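PDB 3PE8: enoyl-CoA hydratase from Mycobacterium smegmatis, which catalyses, as an enoyl-CoA hydratase of the crotonase-like family, the reversible addition of water across the 2,3 double bond of enoyl-CoA thioesters. Local coordinates for the interface of chains A and B. Numbering follows the deposited sequence. Chains: chain A/B, Enoyl-CoA hydratase.

Contact 1: the interface of chains A and B. Residues chain A 205, 209; chain B 127, 136, 140-141, 144-145, 153, 157.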
ATOM      1  N   LEU A 205      11.927 -10.010  17.465  1.00 11.42           N
ATOM      2  CA  LEU A 205      11.940 -10.365  16.056  1.00 12.27           C
ATOM      3  C   LEU A 205      10.557 -10.843  15.621  1.00 11.26           C
ATOM      4  O   LEU A 205      10.058 -10.431  14.570  1.00 10.63           O
ATOM      5  CB  LEU A 205      13.023 -11.384  15.728  1.00 13.78           C
ATOM      6  CG  LEU A 205      13.138 -11.699  14.235  1.00 16.99           C
ATOM      7  CD1 LEU A 205      13.127 -10.492  13.246  1.00 18.20           C
ATOM      8  CD2 LEU A 205      14.378 -12.562  13.999  1.00 19.31           C
ATOM      9  N   TYR A 209       8.064  -9.349  12.737  1.00 10.08           N
ATOM     10  CA  TYR A 209       7.449 -10.118  11.660  1.00 10.37           C
ATOM     11  C   TYR A 209       5.916  -9.905  11.660  1.00  9.93           C
ATOM     12  O   TYR A 209       5.314  -9.764  10.617  1.00 10.72           O
ATOM     13  CB  TYR A 209       7.721 -11.611  11.847  1.00  9.88           C
ATOM     14  CG  TYR A 209       9.031 -12.157  11.264  1.00  9.93           C
ATOM     15  CD1 TYR A 209       9.376 -11.918   9.960  1.00 11.41           C
ATOM     16  CD2 TYR A 209       9.850 -13.036  11.987  1.00 13.36           C
ATOM     17  CE1 TYR A 209      10.530 -12.444   9.400  1.00 11.76           C
ATOM     18  CE2 TYR A 209      10.999 -13.568  11.432  1.00 12.90           C
ATOM     19  CZ  TYR A 209      11.350 -13.272  10.139  1.00 11.49           C
ATOM     20  OH  TYR A 209      12.488 -13.822   9.519  1.00 12.65           O
TER
ATOM     21  N   ASP B 127      19.565 -18.131  10.071  1.00 10.87           N
ATOM     22  CA  ASP B 127      19.423 -16.823  10.669  1.00 11.25           C
ATOM     23  C   ASP B 127      19.700 -16.937  12.146  1.00 12.47           C
ATOM     24  O   ASP B 127      18.904 -17.539  12.882  1.00 13.68           O
ATOM     25  CB  ASP B 127      18.025 -16.269  10.450  1.00 10.44           C
ATOM     26  CG  ASP B 127      17.837 -14.922  11.112  1.00 12.90           C
ATOM     27  OD1 ASP B 127      18.860 -14.301  11.429  1.00 14.70           O
ATOM     28  OD2 ASP B 127      16.705 -14.502  11.401  1.00 13.01           O
ATOM     29  N   PRO B 136      17.720  -7.656  12.538  1.00 12.38           N
ATOM     30  CA  PRO B 136      18.209  -7.508  11.165  1.00 12.14           C
ATOM     31  C   PRO B 136      17.991  -6.089  10.627  1.00 12.75           C
ATOM     32  O   PRO B 136      16.979  -5.450  10.929  1.00 13.81           O
ATOM     33  CB  PRO B 136      17.349  -8.520  10.381  1.00 11.73           C
ATOM     34  CG  PRO B 136      16.107  -8.621  11.152  1.00 12.63           C
ATOM     35  CD  PRO B 136      16.508  -8.480  12.598  1.00 11.81           C
ATOM     36  N   LEU B 140      16.523  -9.031   6.141  1.00  9.63           N
ATOM     37  CA  LEU B 140      16.173 -10.426   6.401  1.00 10.30           C
ATOM     38  C   LEU B 140      14.684 -10.591   6.711  1.00  9.40           C
ATOM     39  O   LEU B 140      14.036 -11.526   6.240  1.00  9.46           O
ATOM     40  CB  LEU B 140      17.018 -11.004   7.514  1.00  9.97           C
ATOM     41  CG  LEU B 140      16.976 -12.530   7.669  1.00 15.78           C
ATOM     42  CD1 LEU B 140      18.293 -13.046   8.129  1.00 20.97           C
ATOM     43  CD2 LEU B 140      15.830 -12.832   8.676  1.00 19.11           C
ATOM     44  N   SER B 141      14.118  -9.732   7.559  1.00 10.01           N
ATOM     45  CA  SER B 141      12.754  -9.950   8.035  1.00  9.89           C
ATOM     46  C   SER B 141      11.683  -9.659   6.970  1.00  9.48           C
ATOM     47  O   SER B 141      10.520 -10.048   7.118  1.00  9.87           O
ATOM     48  CB  SER B 141      12.493  -9.180   9.333  1.00 12.24           C
ATOM     49  OG  SER B 141      12.590  -7.783   9.186  1.00 12.96           O
ATOM     50  N   LEU B 144      13.259 -12.795   3.714  1.00  7.42           N
ATOM     51  CA  LEU B 144      13.212 -14.243   4.038  1.00  7.16           C
ATOM     52  C   LEU B 144      11.801 -14.775   3.891  1.00  8.07           C
ATOM     53  O   LEU B 144      11.585 -15.723   3.135  1.00  8.84           O
ATOM     54  CB  LEU B 144      13.894 -14.568   5.353  1.00  7.96           C
ATOM     55  CG  LEU B 144      14.065 -16.063   5.611  1.00  6.99           C
ATOM     56  CD1 LEU B 144      14.927 -16.778   4.548  1.00  9.32           C
ATOM     57  CD2 LEU B 144      14.598 -16.256   7.019  1.00  7.84           C
ATOM     58  N   PRO B 145      10.775 -14.136   4.493  1.00  8.60           N
ATOM     59  CA  PRO B 145       9.403 -14.666   4.182  1.00  8.87           C
ATOM     60  C   PRO B 145       9.030 -14.570   2.706  1.00 10.15           C
ATOM     61  O   PRO B 145       8.351 -15.442   2.176  1.00 10.32           O
ATOM     62  CB  PRO B 145       8.468 -13.807   5.031  1.00 10.15           C
ATOM     63  CG  PRO B 145       9.341 -13.034   5.911  1.00 11.25           C
ATOM     64  CD  PRO B 145      10.739 -13.047   5.477  1.00  8.45           C
ATOM     65  N   ALA B 153      10.287 -19.040   7.187  1.00  8.10           N
ATOM     66  CA  ALA B 153      11.096 -17.908   7.645  1.00  7.95           C
ATOM     67  C   ALA B 153      11.025 -17.761   9.171  1.00  8.24           C
ATOM     68  O   ALA B 153      12.045 -17.549   9.827  1.00  8.94           O
ATOM     69  CB  ALA B 153      10.667 -16.581   6.957  1.00  9.47           C
ATOM     70  N   SER B 157      14.184 -18.162  11.730  1.00  8.99           N
ATOM     71  CA  SER B 157      14.595 -17.040  12.586  1.00  9.09           C
ATOM     72  C   SER B 157      14.482 -17.330  14.071  1.00 10.44           C
ATOM     73  O   SER B 157      15.300 -16.883  14.877  1.00 11.64           O
ATOM     74  CB  SER B 157      13.797 -15.799  12.261  1.00  9.97           C
ATOM     75  OG  SER B 157      14.159 -15.308  10.985  1.00 11.67           O
TER
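A:Tyr209 and B:Ser157 meet hydroxyl to hydroxyl where a long helix of one crotonase-family subunit, residues 199-234, lies against helices 140-148 and 150-159 of the next. Polar contact comes first: the phenol OH of A:Tyr209 and OG of B:Ser157 form a hydrogen bond of 2.7 Å, in which either hydroxyl could be the donor. The serine has a second partner in its own chain, giving its OG proton to the carboxylate OD2 of B:Asp127 at 2.7 Å, on that oxygen's anti lone pair. OG thus links the phenol and the carboxylate in a short chain of hydrogen bonds. B:Ser157 OG stands anti to its carbonyl carbon (chi1 -69°), which turns it toward both partners.

Apolar contacts surround the phenol. CB of B:Ser157 lies at the ring edge, in the ring plane, 3.7 Å from CE2 of A:Tyr209. On the other flank CE1 of A:Tyr209 is straddled: CA of B:Ser141 lies to one side of the ring plane at 3.6 Å and CG of B:Pro145 to the other at 3.7 Å, so the ring is wedged between the two helices of chain B. One face is covered toward its rim by CD1 of A:Leu205, from its own helix. The leucine's methyls diverge: CD2 packs 3.7 Å from CB of B:Ser157, whereas CD1 points to CD of B:Pro136 at 4.0 Å.

Contact 2: the interface of chains A and B. Residues chain A 94, 115-116, 206, 209-210; chain B 151, 154, 158.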
ATOM      1  N   PRO A  94       6.102 -17.321  20.140  1.00 11.15           N
ATOM      2  CA  PRO A  94       5.763 -18.130  19.006  1.00 11.34           C
ATOM      3  C   PRO A  94       4.691 -19.179  19.267  1.00 10.61           C
ATOM      4  O   PRO A  94       4.678 -19.794  20.322  1.00 10.55           O
ATOM      5  CB  PRO A  94       7.066 -18.855  18.679  1.00 11.76           C
ATOM      6  CG  PRO A  94       8.123 -18.128  19.343  1.00 14.60           C
ATOM      7  CD  PRO A  94       7.531 -17.392  20.471  1.00 11.83           C
ATOM      8  N   ASP A 115       2.297 -19.328  13.741  1.00  8.78           N
ATOM      9  CA  ASP A 115       3.550 -18.891  13.157  1.00  8.69           C
ATOM     10  C   ASP A 115       4.207 -19.971  12.325  1.00  8.87           C
ATOM     11  O   ASP A 115       4.738 -19.674  11.242  1.00  9.45           O
ATOM     12  CB  ASP A 115       4.506 -18.429  14.241  1.00  9.81           C
ATOM     13  CG  ASP A 115       3.977 -17.219  14.998  1.00  9.72           C
ATOM     14  OD1 ASP A 115       3.745 -16.168  14.344  1.00 11.54           O
ATOM     15  OD2 ASP A 115       3.753 -17.315  16.230  1.00 11.76           O
ATOM     16  N   ILE A 116       4.164 -21.207  12.809  1.00  8.45           N
ATOM     17  CA  ILE A 116       4.914 -22.341  12.239  1.00  8.03           C
ATOM     18  C   ILE A 116       3.986 -23.560  12.324  1.00  8.33           C
ATOM     19  O   ILE A 116       3.407 -23.802  13.369  1.00  9.20           O
ATOM     20  CB  ILE A 116       6.163 -22.673  13.106  1.00  8.50           C
ATOM     21  CG1 ILE A 116       7.133 -21.489  13.169  1.00 10.05           C
ATOM     22  CG2 ILE A 116       6.803 -23.989  12.596  1.00  8.92           C
ATOM     23  CD1 ILE A 116       8.227 -21.637  14.330  1.00  9.09           C
ATOM     24  N   LEU A 206       9.894 -11.674  16.425  1.00 10.59           N
ATOM     25  CA  LEU A 206       8.534 -12.131  16.049  1.00  9.88           C
ATOM     26  C   LEU A 206       7.502 -10.976  16.039  1.00 10.88           C
ATOM     27  O   LEU A 206       6.657 -10.894  15.164  1.00 10.98           O
ATOM     28  CB  LEU A 206       8.062 -13.309  16.906  1.00  9.69           C
ATOM     29  CG  LEU A 206       6.735 -13.902  16.463  1.00 10.07           C
ATOM     30  CD1 LEU A 206       6.797 -14.396  14.986  1.00 11.20           C
ATOM     31  CD2 LEU A 206       6.323 -15.045  17.382  1.00 11.19           C
ATOM     32  N   TYR A 209       8.064  -9.349  12.737  1.00 10.08           N
ATOM     33  CA  TYR A 209       7.449 -10.118  11.660  1.00 10.37           C
ATOM     34  C   TYR A 209       5.916  -9.905  11.660  1.00  9.93           C
ATOM     35  O   TYR A 209       5.314  -9.764  10.617  1.00 10.72           O
ATOM     36  CB  TYR A 209       7.721 -11.611  11.847  1.00  9.88           C
ATOM     37  CG  TYR A 209       9.031 -12.157  11.264  1.00  9.93           C
ATOM     38  CD1 TYR A 209       9.376 -11.918   9.960  1.00 11.41           C
ATOM     39  CD2 TYR A 209       9.850 -13.036  11.987  1.00 13.36           C
ATOM     40  CE1 TYR A 209      10.530 -12.444   9.400  1.00 11.76           C
ATOM     41  CE2 TYR A 209      10.999 -13.568  11.432  1.00 12.90           C
ATOM     42  CZ  TYR A 209      11.350 -13.272  10.139  1.00 11.49           C
ATOM     43  OH  TYR A 209      12.488 -13.822   9.519  1.00 12.65           O
ATOM     44  N   HIS A 210       5.296  -9.899  12.842  1.00  9.86           N
ATOM     45  CA  HIS A 210       3.881  -9.694  12.925  1.00 10.83           C
ATOM     46  C   HIS A 210       3.457  -8.299  12.451  1.00 10.61           C
ATOM     47  O   HIS A 210       2.431  -8.142  11.778  1.00 11.89           O
ATOM     48  CB  HIS A 210       3.388  -9.900  14.367  1.00 11.65           C
ATOM     49  CG  HIS A 210       3.393 -11.321  14.831  1.00 11.86           C
ATOM     50  ND1 HIS A 210       3.183 -11.661  16.146  1.00 13.85           N
ATOM     51  CD2 HIS A 210       3.571 -12.486  14.161  1.00 11.36           C
ATOM     52  CE1 HIS A 210       3.215 -12.982  16.265  1.00 12.95           C
ATOM     53  NE2 HIS A 210       3.440 -13.506  15.071  1.00 11.20           N
TER
ATOM     54  N   GLY B 151       5.958 -19.274   7.149  1.00 10.20           N
ATOM     55  CA  GLY B 151       6.229 -20.213   8.228  1.00 10.22           C
ATOM     56  C   GLY B 151       7.657 -20.685   8.337  1.00  8.70           C
ATOM     57  O   GLY B 151       8.225 -20.816   9.433  1.00  9.36           O
ATOM     58  N   ARG B 154       9.816 -17.878   9.724  1.00  8.85           N
ATOM     59  CA  ARG B 154       9.650 -17.782  11.156  1.00  9.10           C
ATOM     60  C   ARG B 154      10.352 -18.930  11.859  1.00  8.95           C
ATOM     61  O   ARG B 154      11.061 -18.704  12.849  1.00  9.58           O
ATOM     62  CB  ARG B 154       8.174 -17.668  11.541  1.00 10.04           C
ATOM     63  CG  ARG B 154       7.575 -16.338  11.046  1.00 10.60           C
ATOM     64  CD  ARG B 154       6.141 -16.121  11.443  1.00 10.16           C
ATOM     65  NE  ARG B 154       5.557 -14.963  10.745  1.00 11.26           N
ATOM     66  CZ  ARG B 154       4.305 -14.573  10.859  1.00 13.11           C
ATOM     67  NH1 ARG B 154       3.483 -15.154  11.704  1.00 12.75           N
ATOM     68  NH2 ARG B 154       3.872 -13.553  10.117  1.00 15.61           N
ATOM     69  N   LEU B 158      13.466 -18.110  14.449  1.00 10.27           N
ATOM     70  CA  LEU B 158      13.241 -18.354  15.865  1.00 11.73           C
ATOM     71  C   LEU B 158      14.056 -19.549  16.405  1.00 11.67           C
ATOM     72  O   LEU B 158      14.380 -19.571  17.589  1.00 11.87           O
ATOM     73  CB  LEU B 158      11.756 -18.539  16.137  1.00 12.01           C
ATOM     74  CG  LEU B 158      10.903 -17.365  15.643  1.00 15.14           C
ATOM     75  CD1 LEU B 158       9.423 -17.716  15.859  1.00 19.89           C
ATOM     76  CD2 LEU B 158      11.377 -15.993  16.244  1.00 18.09           C
TER
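B:Arg154 reaches across the interface to A:Asp115, its terminal nitrogen NH1 forming a salt bridge and hydrogen bond of 2.8 Å with the carboxylate oxygen OD1. The bond is bent, 130° at the hydrogen: OD1 is met on its anti lone pair but lies tilted from the guanidinium plane, and the two planar groups are turned 54° apart. B:Arg154 is extended from CG to NE, which carries the guanidinium well beyond its own helix. Its aliphatic stem is packed on the way, with CD 4.0 Å from CD1 of A:Leu206 and CG over the rim of one face of A:Tyr209.

A:His210 both touches the guanidinium and positions its partner. Its CD2 edge lies 3.6 Å from NH1 of B:Arg154, with CZ in the imidazole plane, while its NE2 donates to the same OD1 of A:Asp115 at 2.8 Å, nearly straight and in the ring plane. It comes from the syn side of the carboxylate, so this oxygen accepts from both residues and its position is fixed within chain A. The two nearby donors should stabilise the carboxylate's negative charge. Farther out, CD1 of B:Leu158 touches CG of A:Pro94 at 3.7 Å. Within the fold, A:Asp115 immediately precedes strand 116-120, A:His210 belongs to helix 199-234, and B:Arg154 projects from helix 150-159 into the junction between them.

Contact 3: the interface of chains A and B. Residues chain A 94, 202, 205-206; chain B 130, 157-158.
A:Val202 and B:Leu158 cross at about a right angle in an apolar part of this subunit interface of the crotonase family, between the first turns of helix 199-234 and the C-terminal end of helix 150-159. Branched side chains pack against each other. CD2 of B:Leu158 approaches CG1 of A:Val202 to 4.0 Å, and the same methyl lies 3.8 Å from the backbone O of A:Val202. It therefore packs against the helix backbone as well as the valine branch. CG of B:Leu158 is anti to its carbonyl carbon (chi1 -55°), which directs the branch off its helix toward chain A; the fork at CG (chi2 175°) then parts the two methyls, CD2 to the helix and CD1 to A:Pro94. On the helix side, CB of A:Leu206 extends this surface, 4.3 Å from CD2 of B:Leu158.

A looser group of contacts involves B:Ala130, in the short helix 129-132. CG1 of A:Val202 stands anti to the backbone N (chi1 161°), while CG2 takes the position beside that nitrogen and faces the alanine, with CG2 4.2 Å from CB of B:Ala130. The alanine methyl also lies 4.1 Å from the backbone N of A:Val202, a van der Waals approach.

Polar bonding is absent here: among the residues of this patch no polar atoms pair across the interface. Attraction presumably rests on apolar packing, and 54 Å² of B:Leu158 is hidden by the chain A residues of this patch.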
ATOM      1  N   PRO A  94       6.102 -17.321  20.140  1.00 11.15           N
ATOM      2  CA  PRO A  94       5.763 -18.130  19.006  1.00 11.34           C
ATOM      3  C   PRO A  94       4.691 -19.179  19.267  1.00 10.61           C
ATOM      4  O   PRO A  94       4.678 -19.794  20.322  1.00 10.55           O
ATOM      5  CB  PRO A  94       7.066 -18.855  18.679  1.00 11.76           C
ATOM      6  CG  PRO A  94       8.123 -18.128  19.343  1.00 14.60           C
ATOM      7  CD  PRO A  94       7.531 -17.392  20.471  1.00 11.83           C
ATOM      8  N   VAL A 202      13.963 -13.213  20.438  1.00 12.99           N
ATOM      9  CA  VAL A 202      12.895 -14.027  19.800  1.00 12.43           C
ATOM     10  C   VAL A 202      11.597 -13.184  19.724  1.00 12.07           C
ATOM     11  O   VAL A 202      10.948 -13.055  18.675  1.00 12.81           O
ATOM     12  CB  VAL A 202      12.686 -15.355  20.549  1.00 12.55           C
ATOM     13  CG1 VAL A 202      11.308 -16.009  20.237  1.00 13.51           C
ATOM     14  CG2 VAL A 202      13.872 -16.322  20.299  1.00 13.77           C
ATOM     15  N   LEU A 205      11.927 -10.010  17.465  1.00 11.42           N
ATOM     16  CA  LEU A 205      11.940 -10.365  16.056  1.00 12.27           C
ATOM     17  C   LEU A 205      10.557 -10.843  15.621  1.00 11.26           C
ATOM     18  O   LEU A 205      10.058 -10.431  14.570  1.00 10.63           O
ATOM     19  CB  LEU A 205      13.023 -11.384  15.728  1.00 13.78           C
ATOM     20  CG  LEU A 205      13.138 -11.699  14.235  1.00 16.99           C
ATOM     21  CD1 LEU A 205      13.127 -10.492  13.246  1.00 18.20           C
ATOM     22  CD2 LEU A 205      14.378 -12.562  13.999  1.00 19.31           C
ATOM     23  N   LEU A 206       9.894 -11.674  16.425  1.00 10.59           N
ATOM     24  CA  LEU A 206       8.534 -12.131  16.049  1.00  9.88           C
ATOM     25  C   LEU A 206       7.502 -10.976  16.039  1.00 10.88           C
ATOM     26  O   LEU A 206       6.657 -10.894  15.164  1.00 10.98           O
ATOM     27  CB  LEU A 206       8.062 -13.309  16.906  1.00  9.69           C
ATOM     28  CG  LEU A 206       6.735 -13.902  16.463  1.00 10.07           C
ATOM     29  CD1 LEU A 206       6.797 -14.396  14.986  1.00 11.20           C
ATOM     30  CD2 LEU A 206       6.323 -15.045  17.382  1.00 11.19           C
TER
ATOM     31  N   ALA B 130      18.558 -13.748  16.348  1.00 21.33           N
ATOM     32  CA  ALA B 130      17.960 -13.826  17.681  1.00 23.99           C
ATOM     33  C   ALA B 130      18.966 -14.405  18.666  1.00 25.50           C
ATOM     34  O   ALA B 130      19.147 -13.847  19.757  1.00 26.13           O
ATOM     35  CB  ALA B 130      16.672 -14.632  17.675  1.00 24.36           C
ATOM     36  N   SER B 157      14.184 -18.162  11.730  1.00  8.99           N
ATOM     37  CA  SER B 157      14.595 -17.040  12.586  1.00  9.09           C
ATOM     38  C   SER B 157      14.482 -17.330  14.071  1.00 10.44           C
ATOM     39  O   SER B 157      15.300 -16.883  14.877  1.00 11.64           O
ATOM     40  CB  SER B 157      13.797 -15.799  12.261  1.00  9.97           C
ATOM     41  OG  SER B 157      14.159 -15.308  10.985  1.00 11.67           O
ATOM     42  N   LEU B 158      13.466 -18.110  14.449  1.00 10.27           N
ATOM     43  CA  LEU B 158      13.241 -18.354  15.865  1.00 11.73           C
ATOM     44  C   LEU B 158      14.056 -19.549  16.405  1.00 11.67           C
ATOM     45  O   LEU B 158      14.380 -19.571  17.589  1.00 11.87           O
ATOM     46  CB  LEU B 158      11.756 -18.539  16.137  1.00 12.01           C
ATOM     47  CG  LEU B 158      10.903 -17.365  15.643  1.00 15.14           C
ATOM     48  CD1 LEU B 158       9.423 -17.716  15.859  1.00 19.89           C
ATOM     49  CD2 LEU B 158      11.377 -15.993  16.244  1.00 18.09           C
TER

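The C-alpha centres of contact 1 lie about 8 Å from those of contact 2 and of contact 3, while contacts 2 and 3 are about 6 Å apart, so the three form one continuous patch. Helix 199-234 of chain A and helix 150-159 of chain B run through all of them. A:Tyr209 belongs to contacts 1 and 2, A:Leu205 and B:Ser157 to contacts 1 and 3, and A:Pro94, A:Leu206 and B:Leu158 to contacts 2 and 3. Polar bonds in contacts 1 and 2 accompany apolar contact 3, a combination that probably helps hold subunits together in the deposited six-chain assembly.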